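Local coordinates for protein pyridoxamine 5'-phosphate oxidase-related, FMN-binding (Mycobacterium smegmatis, PDB 3F7E) that probably binds the deazaflavin coenzyme F420 and may use its reduced form to reduce carbon-carbon double bonds in substrates such as aflatoxins, at residues V87-T91 / G92-L96; P110-K113 / A114-I118; K50-K53 / Y54-I57. All coordinates share one frame; numbering follows the deposited sequence. Where two conformers were deposited one is given.

Contact 1: residues V87-T91 / G92-L96; sequences VPDPT and GAFYL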
# COMPACT_ATOMS: atom_id res chain seq x y z
N VAL A 87 3.41 -2.07 -22.06
CA VAL A 87 3.58 -1.35 -23.33
C VAL A 87 4.79 -0.42 -23.23
O VAL A 87 4.81 0.44 -22.37
CB VAL A 87 2.30 -0.55 -23.69
CG1 VAL A 87 2.49 0.21 -25.01
CG2 VAL A 87 1.13 -1.51 -23.78
N PRO A 88 5.80 -0.57 -24.12
CA PRO A 88 6.92 0.39 -24.07
C PRO A 88 6.49 1.84 -24.19
O PRO A 88 5.62 2.19 -25.00
CB PRO A 88 7.81 -0.04 -25.24
CG PRO A 88 7.53 -1.52 -25.38
CD PRO A 88 6.02 -1.62 -25.13
N ASP A 89 7.13 2.70 -23.38
CA ASP A 89 6.90 4.14 -23.37
C ASP A 89 8.25 4.88 -23.52
O ASP A 89 8.58 5.70 -22.66
CB ASP A 89 6.25 4.52 -22.03
CG ASP A 89 5.87 6.01 -21.91
OD1 ASP A 89 5.49 6.64 -22.93
OD2 ASP A 89 5.90 6.51 -20.76
N PRO A 90 9.01 4.59 -24.60
CA PRO A 90 10.39 5.12 -24.69
C PRO A 90 10.53 6.64 -24.81
O PRO A 90 11.63 7.16 -24.61
CB PRO A 90 10.96 4.39 -25.92
CG PRO A 90 9.73 4.13 -26.79
CD PRO A 90 8.66 3.76 -25.77
N THR A 91 9.44 7.33 -25.15
CA THR A 91 9.46 8.80 -25.17
C THR A 91 9.05 9.42 -23.83
O THR A 91 9.21 10.63 -23.63
CB THR A 91 8.52 9.43 -26.25
OG1 THR A 91 7.15 9.26 -25.85
CG2 THR A 91 8.72 8.80 -27.63
N GLY A 92 8.55 8.58 -22.90
CA GLY A 92 8.09 9.08 -21.61
C GLY A 92 6.77 9.82 -21.67
O GLY A 92 6.36 10.45 -20.70
N ALA A 93 6.08 9.74 -22.81
CA ALA A 93 4.81 10.41 -22.97
C ALA A 93 3.76 9.98 -21.95
O ALA A 93 3.00 10.82 -21.45
CB ALA A 93 4.28 10.21 -24.38
N PHE A 94 3.68 8.68 -21.63
CA PHE A 94 2.70 8.24 -20.66
C PHE A 94 3.07 8.76 -19.27
O PHE A 94 2.22 9.23 -18.51
CB PHE A 94 2.50 6.71 -20.65
CG PHE A 94 1.58 6.28 -19.56
CD1 PHE A 94 0.21 6.46 -19.66
CD2 PHE A 94 2.10 5.80 -18.37
CE1 PHE A 94 -0.65 6.11 -18.60
CE2 PHE A 94 1.27 5.44 -17.34
CZ PHE A 94 -0.11 5.61 -17.43
N TYR A 95 4.35 8.63 -18.91
CA TYR A 95 4.85 9.22 -17.66
C TYR A 95 4.40 10.69 -17.54
O TYR A 95 3.95 11.14 -16.47
CB TYR A 95 6.38 9.08 -17.65
CG TYR A 95 7.13 9.73 -16.50
CD1 TYR A 95 7.34 11.11 -16.46
CD2 TYR A 95 7.68 8.95 -15.49
CE1 TYR A 95 8.06 11.69 -15.41
CE2 TYR A 95 8.39 9.52 -14.44
CZ TYR A 95 8.57 10.89 -14.40
OH TYR A 95 9.29 11.44 -13.36
N LEU A 96 4.52 11.46 -18.62
CA LEU A 96 4.14 12.88 -18.57
C LEU A 96 2.63 13.09 -18.45
O LEU A 96 2.20 14.03 -17.79
CB LEU A 96 4.69 13.62 -19.78
CG LEU A 96 6.20 13.82 -19.80
CD1 LEU A 96 6.59 14.65 -21.02
CD2 LEU A 96 6.68 14.54 -18.52
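Asp-89 turns its carboxylate onto the first turn of the helix that begins at Ala-93, and both oxygens are gripped by backbone N-H groups. With CG anti to its own backbone N (chi1 -176°), the group lies where Asp-89 OD1 receives Phe-94 N at 3.0 Å in an almost straight bond (178°). Asp-89 OD2 takes Tyr-95 N at 3.2 Å and a weak second bond from Phe-94 N. Both oxygens are met on their syn sides, somewhat out of the carboxylate plane. The side chains of Asp-89 and Phe-94 cross at about a right angle, their flat groups 74° apart; Asp-89 OD2 rests 3.4 Å from Phe-94 CB, while the Phe-94 side chain also touches Ile-118 and Arg-44. Thr-91 adds a second grip, its OG1 accepting Ala-93 N at 3.3 Å. Gly-92 N bonds to Asp-89 O at 2.9 Å and closes a type I turn; Gly-92, with positive phi, is the N-cap residue. The amides at this helix end would probably stabilise the buried negative charge. The arrangement is a beta turn leading from strand 76-88 into helix 93-101, with an aspartate three residues before the N-cap accepting amide N-H groups of the first helical turn.

Contact 2: residues P110-K113 / A114-I118; sequences PADK and ADRVI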
# COMPACT_ATOMS: atom_id res chain seq x y z
N PRO A 110 11.66 11.76 -18.34
CA PRO A 110 12.69 11.29 -17.39
C PRO A 110 13.97 10.83 -18.08
O PRO A 110 13.94 10.38 -19.20
CB PRO A 110 11.99 10.13 -16.67
CG PRO A 110 11.00 9.60 -17.71
CD PRO A 110 10.54 10.81 -18.49
N ALA A 111 15.12 10.96 -17.40
CA ALA A 111 16.40 10.47 -17.94
C ALA A 111 16.34 8.98 -18.31
O ALA A 111 17.05 8.54 -19.23
CB ALA A 111 17.55 10.73 -16.95
N ASP A 112 15.48 8.21 -17.63
CA ASP A 112 15.38 6.76 -17.85
C ASP A 112 14.33 6.40 -18.90
O ASP A 112 13.93 5.23 -19.01
CB ASP A 112 15.07 6.03 -16.53
CG ASP A 112 13.72 6.42 -15.92
OD1 ASP A 112 12.87 7.01 -16.63
OD2 ASP A 112 13.48 6.19 -14.72
N LYS A 113 13.89 7.38 -19.67
CA LYS A 113 12.77 7.15 -20.60
C LYS A 113 12.93 5.94 -21.54
O LYS A 113 11.95 5.29 -21.84
CB LYS A 113 12.44 8.42 -21.38
CG LYS A 113 13.53 8.85 -22.37
CD LYS A 113 13.17 10.13 -23.09
CE LYS A 113 14.17 10.47 -24.19
NZ LYS A 113 13.86 11.76 -24.84
N ALA A 114 14.14 5.63 -22.00
CA ALA A 114 14.33 4.49 -22.91
C ALA A 114 13.82 3.19 -22.29
O ALA A 114 13.42 2.28 -23.02
CB ALA A 114 15.79 4.36 -23.36
N ASP A 115 13.82 3.11 -20.96
CA ASP A 115 13.41 1.90 -20.25
C ASP A 115 12.00 1.97 -19.64
O ASP A 115 11.58 1.06 -18.92
CB ASP A 115 14.42 1.59 -19.14
CG ASP A 115 15.82 1.42 -19.67
OD1 ASP A 115 15.97 0.77 -20.72
OD2 ASP A 115 16.77 1.93 -19.04
N ARG A 116 11.27 3.05 -19.94
CA ARG A 116 9.93 3.23 -19.40
C ARG A 116 8.90 2.35 -20.09
O ARG A 116 8.96 2.18 -21.32
CB ARG A 116 9.51 4.71 -19.48
CG ARG A 116 10.16 5.61 -18.40
CD ARG A 116 9.43 5.50 -17.08
NE ARG A 116 10.27 6.02 -15.99
CZ ARG A 116 9.90 5.99 -14.72
NH1 ARG A 116 8.69 5.57 -14.37
NH2 ARG A 116 10.75 6.43 -13.79
N VAL A 117 7.94 1.85 -19.31
CA VAL A 117 6.82 1.07 -19.81
C VAL A 117 5.54 1.55 -19.14
O VAL A 117 5.56 2.22 -18.09
CB VAL A 117 7.01 -0.46 -19.58
CG1 VAL A 117 8.20 -1.01 -20.38
CG2 VAL A 117 7.17 -0.77 -18.09
N ILE A 118 4.42 1.15 -19.75
CA ILE A 118 3.09 1.32 -19.19
C ILE A 118 2.63 -0.05 -18.72
O ILE A 118 2.59 -0.99 -19.52
CB ILE A 118 2.08 1.83 -20.23
CG1 ILE A 118 2.65 3.01 -21.04
CG2 ILE A 118 0.75 2.14 -19.56
CD1 ILE A 118 1.73 3.50 -22.15
O HOH W 1 16.77 6.85 -21.33
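The backbone makes a type I turn from Pro-110 to Lys-113 and curls on through a short 3-10 segment, where Asp-115 N bonds to Asp-112 O at 2.9 Å and Arg-116 N to Lys-113 O at 3.0 Å, before strand 116-127 begins. Across this bend Arg-116 returns to Asp-112 and holds it side-on, one nitrogen to each oxygen. Arg-116 NE gives a nearly straight bond (175°) to Asp-112 OD1 at 2.9 Å; OD1 lies in the guanidinium plane, yet NE meets it from above the carboxylate plane. Arg-116 NH2 reaches the syn lone pair of Asp-112 OD2, also at 2.9 Å, with OD2 tilted from the guanidinium plane. The carboxylate and guanidinium planes stand 49° apart, a twisted rather than coplanar pair. Asp-112 CG sits between its backbone N and carbonyl carbon, and the arginine chain bends at chi2 (-81°) to come back over the turn. Pro-110 CG packs 4.0 Å from Arg-116 NE, and the third nitrogen, NH1, bonds to Thr-46 OG1 on the neighbouring strand. A water bridges Ala-111 O and Ala-114 N, while Asp-115 uses its carboxylate in a salt bridge to Lys-50. This is a surface turn followed by a 3-10 segment, fastened by a bidentate aspartate-arginine salt bridge at the entry to a strand of the antiparallel sheet.

Contact 3: residues K50-K53 / Y54-I57; sequences KRQK and YRNI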
# COMPACT_ATOMS: atom_id res chain seq x y z
N LYS A 50 13.95 -1.93 -15.41
CA LYS A 50 15.22 -2.17 -14.72
C LYS A 50 15.12 -2.35 -13.20
O LYS A 50 16.14 -2.65 -12.55
CB LYS A 50 16.20 -1.04 -15.03
CG LYS A 50 16.68 -0.99 -16.48
CD LYS A 50 17.93 -0.14 -16.61
CE LYS A 50 18.57 -0.32 -17.98
NZ LYS A 50 19.37 0.89 -18.37
N ARG A 51 13.93 -2.17 -12.64
CA ARG A 51 13.72 -2.30 -11.18
C ARG A 51 13.00 -3.59 -10.77
O ARG A 51 12.39 -4.27 -11.59
CB ARG A 51 12.93 -1.12 -10.59
CG ARG A 51 13.24 0.27 -11.10
CD ARG A 51 14.37 0.98 -10.33
NE ARG A 51 14.41 0.81 -8.87
CZ ARG A 51 14.07 1.74 -7.98
NH1 ARG A 51 13.61 2.92 -8.37
NH2 ARG A 51 14.18 1.48 -6.67
N GLN A 52 13.05 -3.87 -9.46
CA GLN A 52 12.49 -5.10 -8.92
C GLN A 52 10.98 -5.19 -9.13
O GLN A 52 10.47 -6.29 -9.35
CB GLN A 52 12.81 -5.25 -7.43
CG GLN A 52 12.44 -6.60 -6.87
CD GLN A 52 13.18 -7.75 -7.55
OE1 GLN A 52 14.41 -7.70 -7.73
NE2 GLN A 52 12.43 -8.80 -7.92
N LYS A 53 10.27 -4.07 -9.03
CA LYS A 53 8.81 -4.11 -9.18
C LYS A 53 8.43 -4.70 -10.54
O LYS A 53 7.49 -5.48 -10.65
CB LYS A 53 8.20 -2.70 -9.09
CG LYS A 53 8.69 -1.78 -8.03
CD LYS A 53 8.27 -0.36 -8.36
CE LYS A 53 8.89 0.67 -7.43
NZ LYS A 53 8.35 2.02 -7.74
N TYR A 54 9.18 -4.33 -11.58
CA TYR A 54 8.96 -4.91 -12.90
C TYR A 54 9.26 -6.41 -12.94
O TYR A 54 8.45 -7.19 -13.46
CB TYR A 54 9.80 -4.17 -13.95
CG TYR A 54 9.81 -4.76 -15.34
CD1 TYR A 54 8.82 -4.43 -16.25
CD2 TYR A 54 10.81 -5.62 -15.74
CE1 TYR A 54 8.84 -4.97 -17.55
CE2 TYR A 54 10.85 -6.16 -17.01
CZ TYR A 54 9.86 -5.83 -17.91
OH TYR A 54 9.91 -6.38 -19.17
N ARG A 55 10.40 -6.80 -12.39
CA ARG A 55 10.72 -8.23 -12.32
C ARG A 55 9.66 -9.03 -11.57
O ARG A 55 9.32 -10.14 -11.95
CB ARG A 55 12.09 -8.44 -11.70
CG ARG A 55 13.19 -7.87 -12.55
CD ARG A 55 14.59 -8.24 -12.06
NE ARG A 55 14.99 -7.59 -10.80
CZ ARG A 55 15.54 -6.38 -10.70
NH1 ARG A 55 15.90 -5.92 -9.51
NH2 ARG A 55 15.75 -5.62 -11.78
N ASN A 56 9.09 -8.42 -10.52
CA ASN A 56 8.05 -9.11 -9.75
C ASN A 56 6.87 -9.45 -10.67
O ASN A 56 6.35 -10.59 -10.67
CB ASN A 56 7.54 -8.26 -8.59
CG ASN A 56 8.57 -8.05 -7.50
OD1 ASN A 56 9.60 -8.72 -7.47
ND2 ASN A 56 8.27 -7.12 -6.60
N ILE A 57 6.41 -8.47 -11.44
CA ILE A 57 5.20 -8.64 -12.25
C ILE A 57 5.45 -9.56 -13.45
O ILE A 57 4.52 -10.24 -13.88
CB ILE A 57 4.55 -7.29 -12.65
CG1 ILE A 57 5.47 -6.40 -13.41
CG2 ILE A 57 4.04 -6.56 -11.44
CD1 ILE A 57 4.72 -5.31 -14.21
O HOH W 2 17.49 -3.57 -9.78
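Gln-52 has CG opposite its backbone N and then bends at chi2 (61°), which brings its amide alongside the next turn, to Arg-55 and Asn-56; Arg-55 bends at chi3 and brings its guanidinium round to meet it. There Gln-52 OE1 takes two donors, Arg-55 NH1 at 2.9 Å and Arg-55 NE at 3.1 Å, both from the same face of the amide and well above its plane. The side chains cross at about a right angle, their flat groups 78° apart. At the other end of the amide Gln-52 NE2 gives a straight bond (178°) to Asn-56 OD1 at 2.9 Å, with the acceptor in the plane of the donor amide. Both ends of the Gln-52 amide are thus held, which fixes its rotation. These are i to i+3 and i to i+4 side-chain pairs on the first turns of helix 52-59, whose N-cap residue is Arg-51. The backbone bond from Asn-56 N to Gln-52 O, at 2.8 Å, runs beside the amide pair. Arg-55 also lays one face of its guanidinium against the helix start, with Gln-52 N and Arg-51 C each 3.4 Å above the plane, both offset toward the rim. Arg-55 NH2 makes a weak bond to Lys-50 O at 3.1 Å, and a water links the same carbonyl to NH1. Beyond the helix, Asn-56 ND2 bonds to Thr-22 OG1 on strand 18-23, whereas Arg-51 NH1 reaches Gln-129 O of the second subunit.

In the fold
From the N terminus, contact 3 comes first, in the short link after strand 43-48 and the opening turns of helix 52-59. Contact 1 follows at the passage from strand 76-88 to helix 93-101, and contact 2 at the entry to strand 116-127. Each is local and closes before the next opens, so none nests or crosses. Contacts 1 and 2, centres about 6 Å apart, meet through the neighbouring strands 76-88 and 116-127: Val-87 O lies 2.7 Å from Ile-118 N, a probable hydrogen bond. Contacts 2 and 3 meet through a salt bridge, whereas contacts 1 and 3 do not touch.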